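Acetone carboxylase alpha subunit (Xanthobacter autotrophicus Py2, PDB 5M45) is the alpha subunit of a carboxylase, belongs to the hydantoinase B/oxoprolinase family, and carries a manganese site within an assembly of six protein chains. Local coordinates at residues Ala720-Lys723 and Arg727-Lys730; Ser337-Trp342 and Leu744-Ile749. One frame throughout, in Å; residues are numbered along the deposited sequence.

Interaction 1: Ala720-Lys723 and Arg727-Lys730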
ATOM      1  N   ALA A 720      30.239  -9.857  -2.770  1.00 12.68           N
ATOM      2  CA  ALA A 720      29.036  -9.665  -3.596  1.00 12.95           C
ATOM      3  C   ALA A 720      29.402  -9.116  -5.007  1.00 13.01           C
ATOM      4  O   ALA A 720      28.845  -9.567  -6.017  1.00 13.29           O
ATOM      5  CB  ALA A 720      28.057  -8.730  -2.900  1.00 12.88           C
ATOM      6  N   SER A 721      30.342  -8.179  -5.047  1.00 12.83           N
ATOM      7  CA  SER A 721      30.857  -7.591  -6.292  1.00 12.81           C
ATOM      8  C   SER A 721      31.517  -8.668  -7.214  1.00 13.27           C
ATOM      9  O   SER A 721      31.294  -8.706  -8.420  1.00 13.22           O
ATOM     10  CB  SER A 721      31.823  -6.442  -5.972  1.00 12.54           C
ATOM     11  OG  SER A 721      31.168  -5.322  -5.309  1.00 12.21           O
ATOM     12  N   PHE A 722      32.307  -9.559  -6.611  1.00 13.80           N
ATOM     13  CA  PHE A 722      32.963 -10.624  -7.358  1.00 14.70           C
ATOM     14  C   PHE A 722      31.943 -11.518  -8.052  1.00 15.91           C
ATOM     15  O   PHE A 722      32.104 -11.827  -9.235  1.00 16.27           O
ATOM     16  CB  PHE A 722      33.834 -11.531  -6.471  1.00 14.80           C
ATOM     17  CG  PHE A 722      35.085 -10.891  -5.888  1.00 14.33           C
ATOM     18  CD1 PHE A 722      35.643  -9.706  -6.381  1.00 14.13           C
ATOM     19  CD2 PHE A 722      35.718 -11.525  -4.841  1.00 14.66           C
ATOM     20  CE1 PHE A 722      36.773  -9.169  -5.807  1.00 14.08           C
ATOM     21  CE2 PHE A 722      36.856 -10.988  -4.257  1.00 14.68           C
ATOM     22  CZ  PHE A 722      37.386  -9.807  -4.736  1.00 14.22           C
ATOM     23  N   LYS A 723      30.900 -11.940  -7.324  1.00 16.69           N
ATOM     24  CA  LYS A 723      29.885 -12.843  -7.905  1.00 18.05           C
ATOM     25  C   LYS A 723      29.122 -12.222  -9.073  1.00 17.41           C
ATOM     26  O   LYS A 723      28.871 -12.887 -10.026  1.00 17.46           O
ATOM     27  CB  LYS A 723      28.871 -13.304  -6.867  1.00 19.63           C
ATOM     28  CG  LYS A 723      29.422 -14.428  -6.028  1.00 21.87           C
ATOM     29  CD  LYS A 723      28.398 -14.870  -4.963  1.00 23.68           C
ATOM     30  CE  LYS A 723      28.071 -13.736  -3.944  1.00 23.54           C
ATOM     31  NZ  LYS A 723      27.481 -14.170  -2.672  1.00 23.52           N
ATOM     32  N   ARG A 727      34.716 -10.209 -14.346  1.00 19.10           N
ATOM     33  CA  ARG A 727      35.844  -9.448 -14.863  1.00 20.70           C
ATOM     34  C   ARG A 727      36.524  -8.625 -13.754  1.00 19.25           C
ATOM     35  O   ARG A 727      37.744  -8.465 -13.753  1.00 18.00           O
ATOM     36  CB  ARG A 727      35.354  -8.570 -15.996  1.00 23.51           C
ATOM     37  CG  ARG A 727      36.416  -7.981 -16.865  1.00 26.97           C
ATOM     38  CD  ARG A 727      35.812  -7.690 -18.283  1.00 29.45           C
ATOM     39  NE  ARG A 727      34.492  -7.015 -18.504  1.00 31.01           N
ATOM     40  CZ  ARG A 727      34.176  -5.719 -18.277  1.00 32.14           C
ATOM     41  NH1 ARG A 727      35.016  -4.930 -17.605  1.00 33.99           N
ATOM     42  NH2 ARG A 727      33.016  -5.258 -18.671  1.00 32.78           N
ATOM     43  N   PHE A 728      35.738  -8.119 -12.803  1.00 17.97           N
ATOM     44  CA  PHE A 728      36.247  -7.402 -11.646  1.00 17.62           C
ATOM     45  C   PHE A 728      37.031  -8.337 -10.725  1.00 17.42           C
ATOM     46  O   PHE A 728      38.107  -7.961 -10.274  1.00 16.96           O
ATOM     47  CB  PHE A 728      35.131  -6.632 -10.878  1.00 17.33           C
ATOM     48  CG  PHE A 728      35.606  -6.000  -9.588  1.00 17.09           C
ATOM     49  CD1 PHE A 728      36.489  -4.952  -9.591  1.00 17.24           C
ATOM     50  CD2 PHE A 728      35.158  -6.489  -8.368  1.00 17.05           C
ATOM     51  CE1 PHE A 728      36.947  -4.399  -8.391  1.00 17.72           C
ATOM     52  CE2 PHE A 728      35.601  -5.924  -7.161  1.00 17.21           C
ATOM     53  CZ  PHE A 728      36.498  -4.880  -7.175  1.00 17.27           C
ATOM     54  N   GLU A 729      36.524  -9.543 -10.476  1.00 17.41           N
ATOM     55  CA  GLU A 729      37.241 -10.508  -9.644  1.00 18.27           C
ATOM     56  C   GLU A 729      38.613 -10.842 -10.276  1.00 19.28           C
ATOM     57  O   GLU A 729      39.634 -10.866  -9.596  1.00 18.94           O
ATOM     58  CB  GLU A 729      36.428 -11.803  -9.405  1.00 18.20           C
ATOM     59  CG  GLU A 729      37.192 -12.818  -8.562  1.00 18.24           C
ATOM     60  CD  GLU A 729      36.399 -14.005  -8.048  1.00 18.61           C
ATOM     61  OE1 GLU A 729      35.172 -14.103  -8.258  1.00 18.14           O
ATOM     62  OE2 GLU A 729      37.041 -14.813  -7.355  1.00 18.78           O
ATOM     63  N   LYS A 730      38.609 -11.080 -11.580  1.00 20.39           N
ATOM     64  CA  LYS A 730      39.838 -11.340 -12.305  1.00 22.49           C
ATOM     65  C   LYS A 730      40.865 -10.174 -12.209  1.00 22.35           C
ATOM     66  O   LYS A 730      42.054 -10.411 -11.960  1.00 21.72           O
ATOM     67  CB  LYS A 730      39.506 -11.706 -13.757  1.00 24.73           C
ATOM     68  CG  LYS A 730      40.732 -11.882 -14.662  1.00 27.25           C
ATOM     69  CD  LYS A 730      40.251 -12.215 -16.078  1.00 29.28           C
ATOM     70  CE  LYS A 730      41.324 -12.075 -17.132  1.00 31.33           C
ATOM     71  NZ  LYS A 730      42.480 -12.949 -16.786  1.00 33.17           N
TER
HETATM   72  O   HOH W   1      33.338 -14.130 -10.290  1.00 29.92           O
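Apolar packing carries most of this contact, and the F722 ring is its centre. E729 CG lies over one face of that ring, 4.2 Å from the F722 ring centroid and 22° off the normal, which meets the geometry of a CH-pi contact. The E729 chain leaves opposite the backbone N (chi1 179°) and stays extended, which carries its carboxylate past the ring to F722 CB, 3.4 Å from E729 OE1. The two phenylalanines meet obliquely: F722 CE1 is 3.7 Å from F728 CE2, and the planes stand 41° apart. S721 adds its CB, 4.0 Å from F728 CE2.

Polar linkage across the pair runs through water. One water donates both its hydrogens, to F722 O at 2.8 Å and to E729 OE1 at 2.7 Å, tying the first helix's backbone to the second's side chain. E729 OE2 is in a salt bridge with R733, which, with the water on OE1, probably limits rotation of the carboxylate. S721 OG bonds to M717 O.

The contact packs helix 712-724 against helix 726-735, the next in the chain. H317 of strand 313-324 meets the F728 ring, F732 meets F722, and an aromatic side chain of another protein's chain also packs on F728.

Interaction 2: Ser337-Trp342 and Leu744-Ile749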
ATOM      1  N   SER A 337      29.998  -3.709  -9.772  1.00 12.44           N
ATOM      2  CA  SER A 337      29.154  -3.063  -8.758  1.00 12.21           C
ATOM      3  C   SER A 337      28.552  -4.085  -7.782  1.00 12.01           C
ATOM      4  O   SER A 337      28.408  -5.275  -8.107  1.00 11.96           O
ATOM      5  CB  SER A 337      28.013  -2.249  -9.429  1.00 11.92           C
ATOM      6  OG  SER A 337      28.521  -1.193 -10.244  1.00 11.84           O
ATOM      7  N   SER A 338      28.208  -3.598  -6.593  1.00 11.82           N
ATOM      8  CA  SER A 338      27.622  -4.436  -5.527  1.00 11.72           C
ATOM      9  C   SER A 338      26.133  -4.763  -5.776  1.00 11.75           C
ATOM     10  O   SER A 338      25.521  -4.255  -6.702  1.00 11.46           O
ATOM     11  CB  SER A 338      27.865  -3.783  -4.140  1.00 11.65           C
ATOM     12  OG  SER A 338      27.321  -2.474  -4.051  1.00 11.39           O
ATOM     13  N   ARG A 339      25.567  -5.629  -4.936  1.00 11.98           N
ATOM     14  CA  ARG A 339      24.205  -6.162  -5.063  1.00 12.03           C
ATOM     15  C   ARG A 339      23.181  -5.242  -4.413  1.00 11.85           C
ATOM     16  O   ARG A 339      23.512  -4.465  -3.512  1.00 11.59           O
ATOM     17  CB  ARG A 339      24.125  -7.553  -4.393  1.00 12.54           C
ATOM     18  CG  ARG A 339      22.861  -8.352  -4.645  1.00 13.04           C
ATOM     19  CD  ARG A 339      22.874  -9.774  -4.105  1.00 13.58           C
ATOM     20  NE  ARG A 339      22.918  -9.875  -2.652  1.00 13.95           N
ATOM     21  CZ  ARG A 339      23.986 -10.279  -1.928  1.00 14.42           C
ATOM     22  NH1 ARG A 339      25.139 -10.665  -2.521  1.00 14.63           N
ATOM     23  NH2 ARG A 339      23.885 -10.350  -0.591  1.00 14.49           N
ATOM     24  N   TRP A 340      21.923  -5.330  -4.879  1.00 11.54           N
ATOM     25  CA  TRP A 340      20.790  -4.764  -4.114  1.00 11.40           C
ATOM     26  C   TRP A 340      20.810  -5.263  -2.661  1.00 11.49           C
ATOM     27  O   TRP A 340      21.464  -6.267  -2.349  1.00 11.53           O
ATOM     28  CB  TRP A 340      19.449  -5.084  -4.804  1.00 11.12           C
ATOM     29  CG  TRP A 340      19.138  -6.562  -4.909  1.00 11.14           C
ATOM     30  CD1 TRP A 340      19.438  -7.380  -5.957  1.00 11.14           C
ATOM     31  CD2 TRP A 340      18.436  -7.361  -3.964  1.00 11.07           C
ATOM     32  NE1 TRP A 340      18.995  -8.654  -5.705  1.00 11.39           N
ATOM     33  CE2 TRP A 340      18.376  -8.677  -4.488  1.00 11.24           C
ATOM     34  CE3 TRP A 340      17.872  -7.111  -2.722  1.00 11.04           C
ATOM     35  CZ2 TRP A 340      17.737  -9.734  -3.826  1.00 11.33           C
ATOM     36  CZ3 TRP A 340      17.245  -8.187  -2.050  1.00 11.25           C
ATOM     37  CH2 TRP A 340      17.172  -9.467  -2.616  1.00 11.30           C
ATOM     38  N   GLY A 341      20.119  -4.568  -1.773  1.00 11.63           N
ATOM     39  CA  GLY A 341      20.066  -5.007  -0.364  1.00 11.86           C
ATOM     40  C   GLY A 341      18.744  -4.732   0.372  1.00 11.90           C
ATOM     41  O   GLY A 341      17.779  -4.167  -0.216  1.00 11.74           O
ATOM     42  N   TRP A 342      18.740  -5.089   1.666  1.00 11.91           N
ATOM     43  CA  TRP A 342      17.562  -4.976   2.516  1.00 11.93           C
ATOM     44  C   TRP A 342      17.591  -3.614   3.245  1.00 11.67           C
ATOM     45  O   TRP A 342      18.010  -3.488   4.390  1.00 11.57           O
ATOM     46  CB  TRP A 342      17.445  -6.151   3.492  1.00 12.27           C
ATOM     47  CG  TRP A 342      17.460  -7.508   2.839  1.00 12.60           C
ATOM     48  CD1 TRP A 342      18.488  -8.423   2.891  1.00 12.74           C
ATOM     49  CD2 TRP A 342      16.440  -8.107   2.035  1.00 12.74           C
ATOM     50  NE1 TRP A 342      18.163  -9.548   2.178  1.00 12.90           N
ATOM     51  CE2 TRP A 342      16.912  -9.378   1.633  1.00 12.88           C
ATOM     52  CE3 TRP A 342      15.184  -7.691   1.594  1.00 12.80           C
ATOM     53  CZ2 TRP A 342      16.152 -10.249   0.844  1.00 13.08           C
ATOM     54  CZ3 TRP A 342      14.432  -8.553   0.821  1.00 13.09           C
ATOM     55  CH2 TRP A 342      14.925  -9.828   0.445  1.00 13.14           C
ATOM     56  N   LEU A 744      36.893 -15.896  -1.546  1.00 17.13           N
ATOM     57  CA  LEU A 744      36.104 -15.028  -0.659  1.00 16.62           C
ATOM     58  C   LEU A 744      34.583 -15.265  -0.815  1.00 16.09           C
ATOM     59  O   LEU A 744      33.846 -14.378  -1.324  1.00 15.72           O
ATOM     60  CB  LEU A 744      36.500 -13.567  -0.878  1.00 16.41           C
ATOM     61  CG  LEU A 744      36.081 -12.597   0.241  1.00 16.41           C
ATOM     62  CD1 LEU A 744      36.922 -12.747   1.528  1.00 16.94           C
ATOM     63  CD2 LEU A 744      36.097 -11.172  -0.311  1.00 16.30           C
ATOM     64  N   PRO A 745      34.109 -16.449  -0.400  1.00 16.35           N
ATOM     65  CA  PRO A 745      32.649 -16.678  -0.456  1.00 16.38           C
ATOM     66  C   PRO A 745      31.910 -15.846   0.610  1.00 16.42           C
ATOM     67  O   PRO A 745      32.345 -15.743   1.765  1.00 16.23           O
ATOM     68  CB  PRO A 745      32.511 -18.176  -0.179  1.00 16.78           C
ATOM     69  CG  PRO A 745      33.723 -18.546   0.613  1.00 17.15           C
ATOM     70  CD  PRO A 745      34.838 -17.612   0.156  1.00 16.86           C
ATOM     71  N   GLU A 746      30.796 -15.266   0.213  1.00 16.56           N
ATOM     72  CA  GLU A 746      30.042 -14.388   1.107  1.00 16.99           C
ATOM     73  C   GLU A 746      29.536 -15.111   2.361  1.00 18.09           C
ATOM     74  O   GLU A 746      29.446 -14.514   3.428  1.00 17.56           O
ATOM     75  CB  GLU A 746      28.858 -13.747   0.366  1.00 16.28           C
ATOM     76  CG  GLU A 746      28.293 -12.494   1.051  1.00 15.76           C
ATOM     77  CD  GLU A 746      27.197 -11.814   0.252  1.00 15.37           C
ATOM     78  OE1 GLU A 746      27.100 -12.058  -0.976  1.00 14.94           O
ATOM     79  OE2 GLU A 746      26.397 -11.053   0.838  1.00 15.29           O
ATOM     80  N   GLU A 747      29.236 -16.397   2.213  1.00 19.78           N
ATOM     81  CA  GLU A 747      28.696 -17.214   3.312  1.00 21.40           C
ATOM     82  C   GLU A 747      29.687 -17.419   4.446  1.00 21.84           C
ATOM     83  O   GLU A 747      29.261 -17.752   5.529  1.00 22.55           O
ATOM     84  CB  GLU A 747      28.245 -18.599   2.833  1.00 22.81           C
ATOM     85  CG  GLU A 747      27.103 -18.593   1.827  1.00 23.96           C
ATOM     86  CD  GLU A 747      27.547 -18.373   0.360  1.00 25.10           C
ATOM     87  OE1 GLU A 747      28.759 -18.158   0.031  1.00 24.61           O
ATOM     88  OE2 GLU A 747      26.620 -18.377  -0.476  1.00 26.94           O
ATOM     89  N   GLU A 748      30.981 -17.248   4.224  1.00 21.60           N
ATOM     90  CA  GLU A 748      31.941 -17.498   5.299  1.00 23.13           C
ATOM     91  C   GLU A 748      32.156 -16.285   6.197  1.00 21.84           C
ATOM     92  O   GLU A 748      32.848 -16.389   7.192  1.00 22.03           O
ATOM     93  CB  GLU A 748      33.285 -18.025   4.733  1.00 25.16           C
ATOM     94  CG  GLU A 748      33.218 -19.499   4.296  1.00 27.67           C
ATOM     95  CD  GLU A 748      34.548 -20.034   3.704  1.00 29.97           C
ATOM     96  OE1 GLU A 748      34.549 -21.202   3.259  1.00 31.83           O
ATOM     97  OE2 GLU A 748      35.556 -19.270   3.644  1.00 32.28           O
ATOM     98  N   ILE A 749      31.547 -15.153   5.879  1.00 19.98           N
ATOM     99  CA  ILE A 749      31.796 -13.918   6.644  1.00 19.67           C
ATOM    100  C   ILE A 749      31.094 -13.935   8.030  1.00 19.85           C
ATOM    101  O   ILE A 749      31.604 -13.367   8.978  1.00 21.04           O
ATOM    102  CB  ILE A 749      31.413 -12.665   5.805  1.00 18.36           C
ATOM    103  CG1 ILE A 749      32.278 -12.607   4.529  1.00 18.19           C
ATOM    104  CG2 ILE A 749      31.566 -11.359   6.602  1.00 18.29           C
ATOM    105  CD1 ILE A 749      31.721 -11.670   3.457  1.00 17.68           C
TER
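A bidentate, end-on salt bridge between two irregular parts of the chain defines this contact, with R339 on the loop after strand 330-333 and E746 in a short 3-10 turn. R339 NH1 donates to E746 OE1 at 2.9 Å with an N-H...O angle of 161°, and R339 NH2 donates to E746 OE2 at 3.0 Å and 171°. Both oxygens use their syn lone pairs, and both lie close to the guanidinium plane. The two flat groups are 24° apart, nearly coplanar, consistent with the paired bonds restricting their mutual rotation.

The backbones stay well separated, the nearest CA atoms, those of R339 and E746, being 11.8 Å apart; long side chains from opposite directions span the gap. R339 starts with CG anti to the backbone N and bends at chi3, which turns the guanidinium end toward the glutamate, whereas E746 is extended beyond CG. The turn is held by the backbone bond from E748 N to P745 O. The bridge thus joins a loop of the hydantoinase B/oxoprolinase family fold to a segment some 400 residues later in the chain.

Helix 712-724 supplies further partners for the buried carboxylate: K723 on OE1, and Q716 NE2, which bonds to OE2. Such a cluster of donors would be expected to stabilise the charged form of E746. A720 and L724 of that helix also touch the R339 side chain.

Helix 712-724 carries one side of interaction 1 and packs beside interaction 2. Interaction 1 is a buried, mainly apolar contact between helices adjacent in sequence, with a water as its cross-linker; interaction 2 is partly buried, made of charge-assisted hydrogen bonds, and joins irregular segments far apart in the chain. Their centres are 11 Å apart, and K723 connects them: it lies on the helix of interaction 1 but takes no part in the packing there, and its NZ forms a salt bridge with E746 OE1 at 2.7 Å. A720 CB likewise rests 3.5 Å from R339 NH1. K723 NZ and R339 NH1 lie 4.2 Å apart, a closeness of like charges that the shared carboxylate of E746 probably offsets.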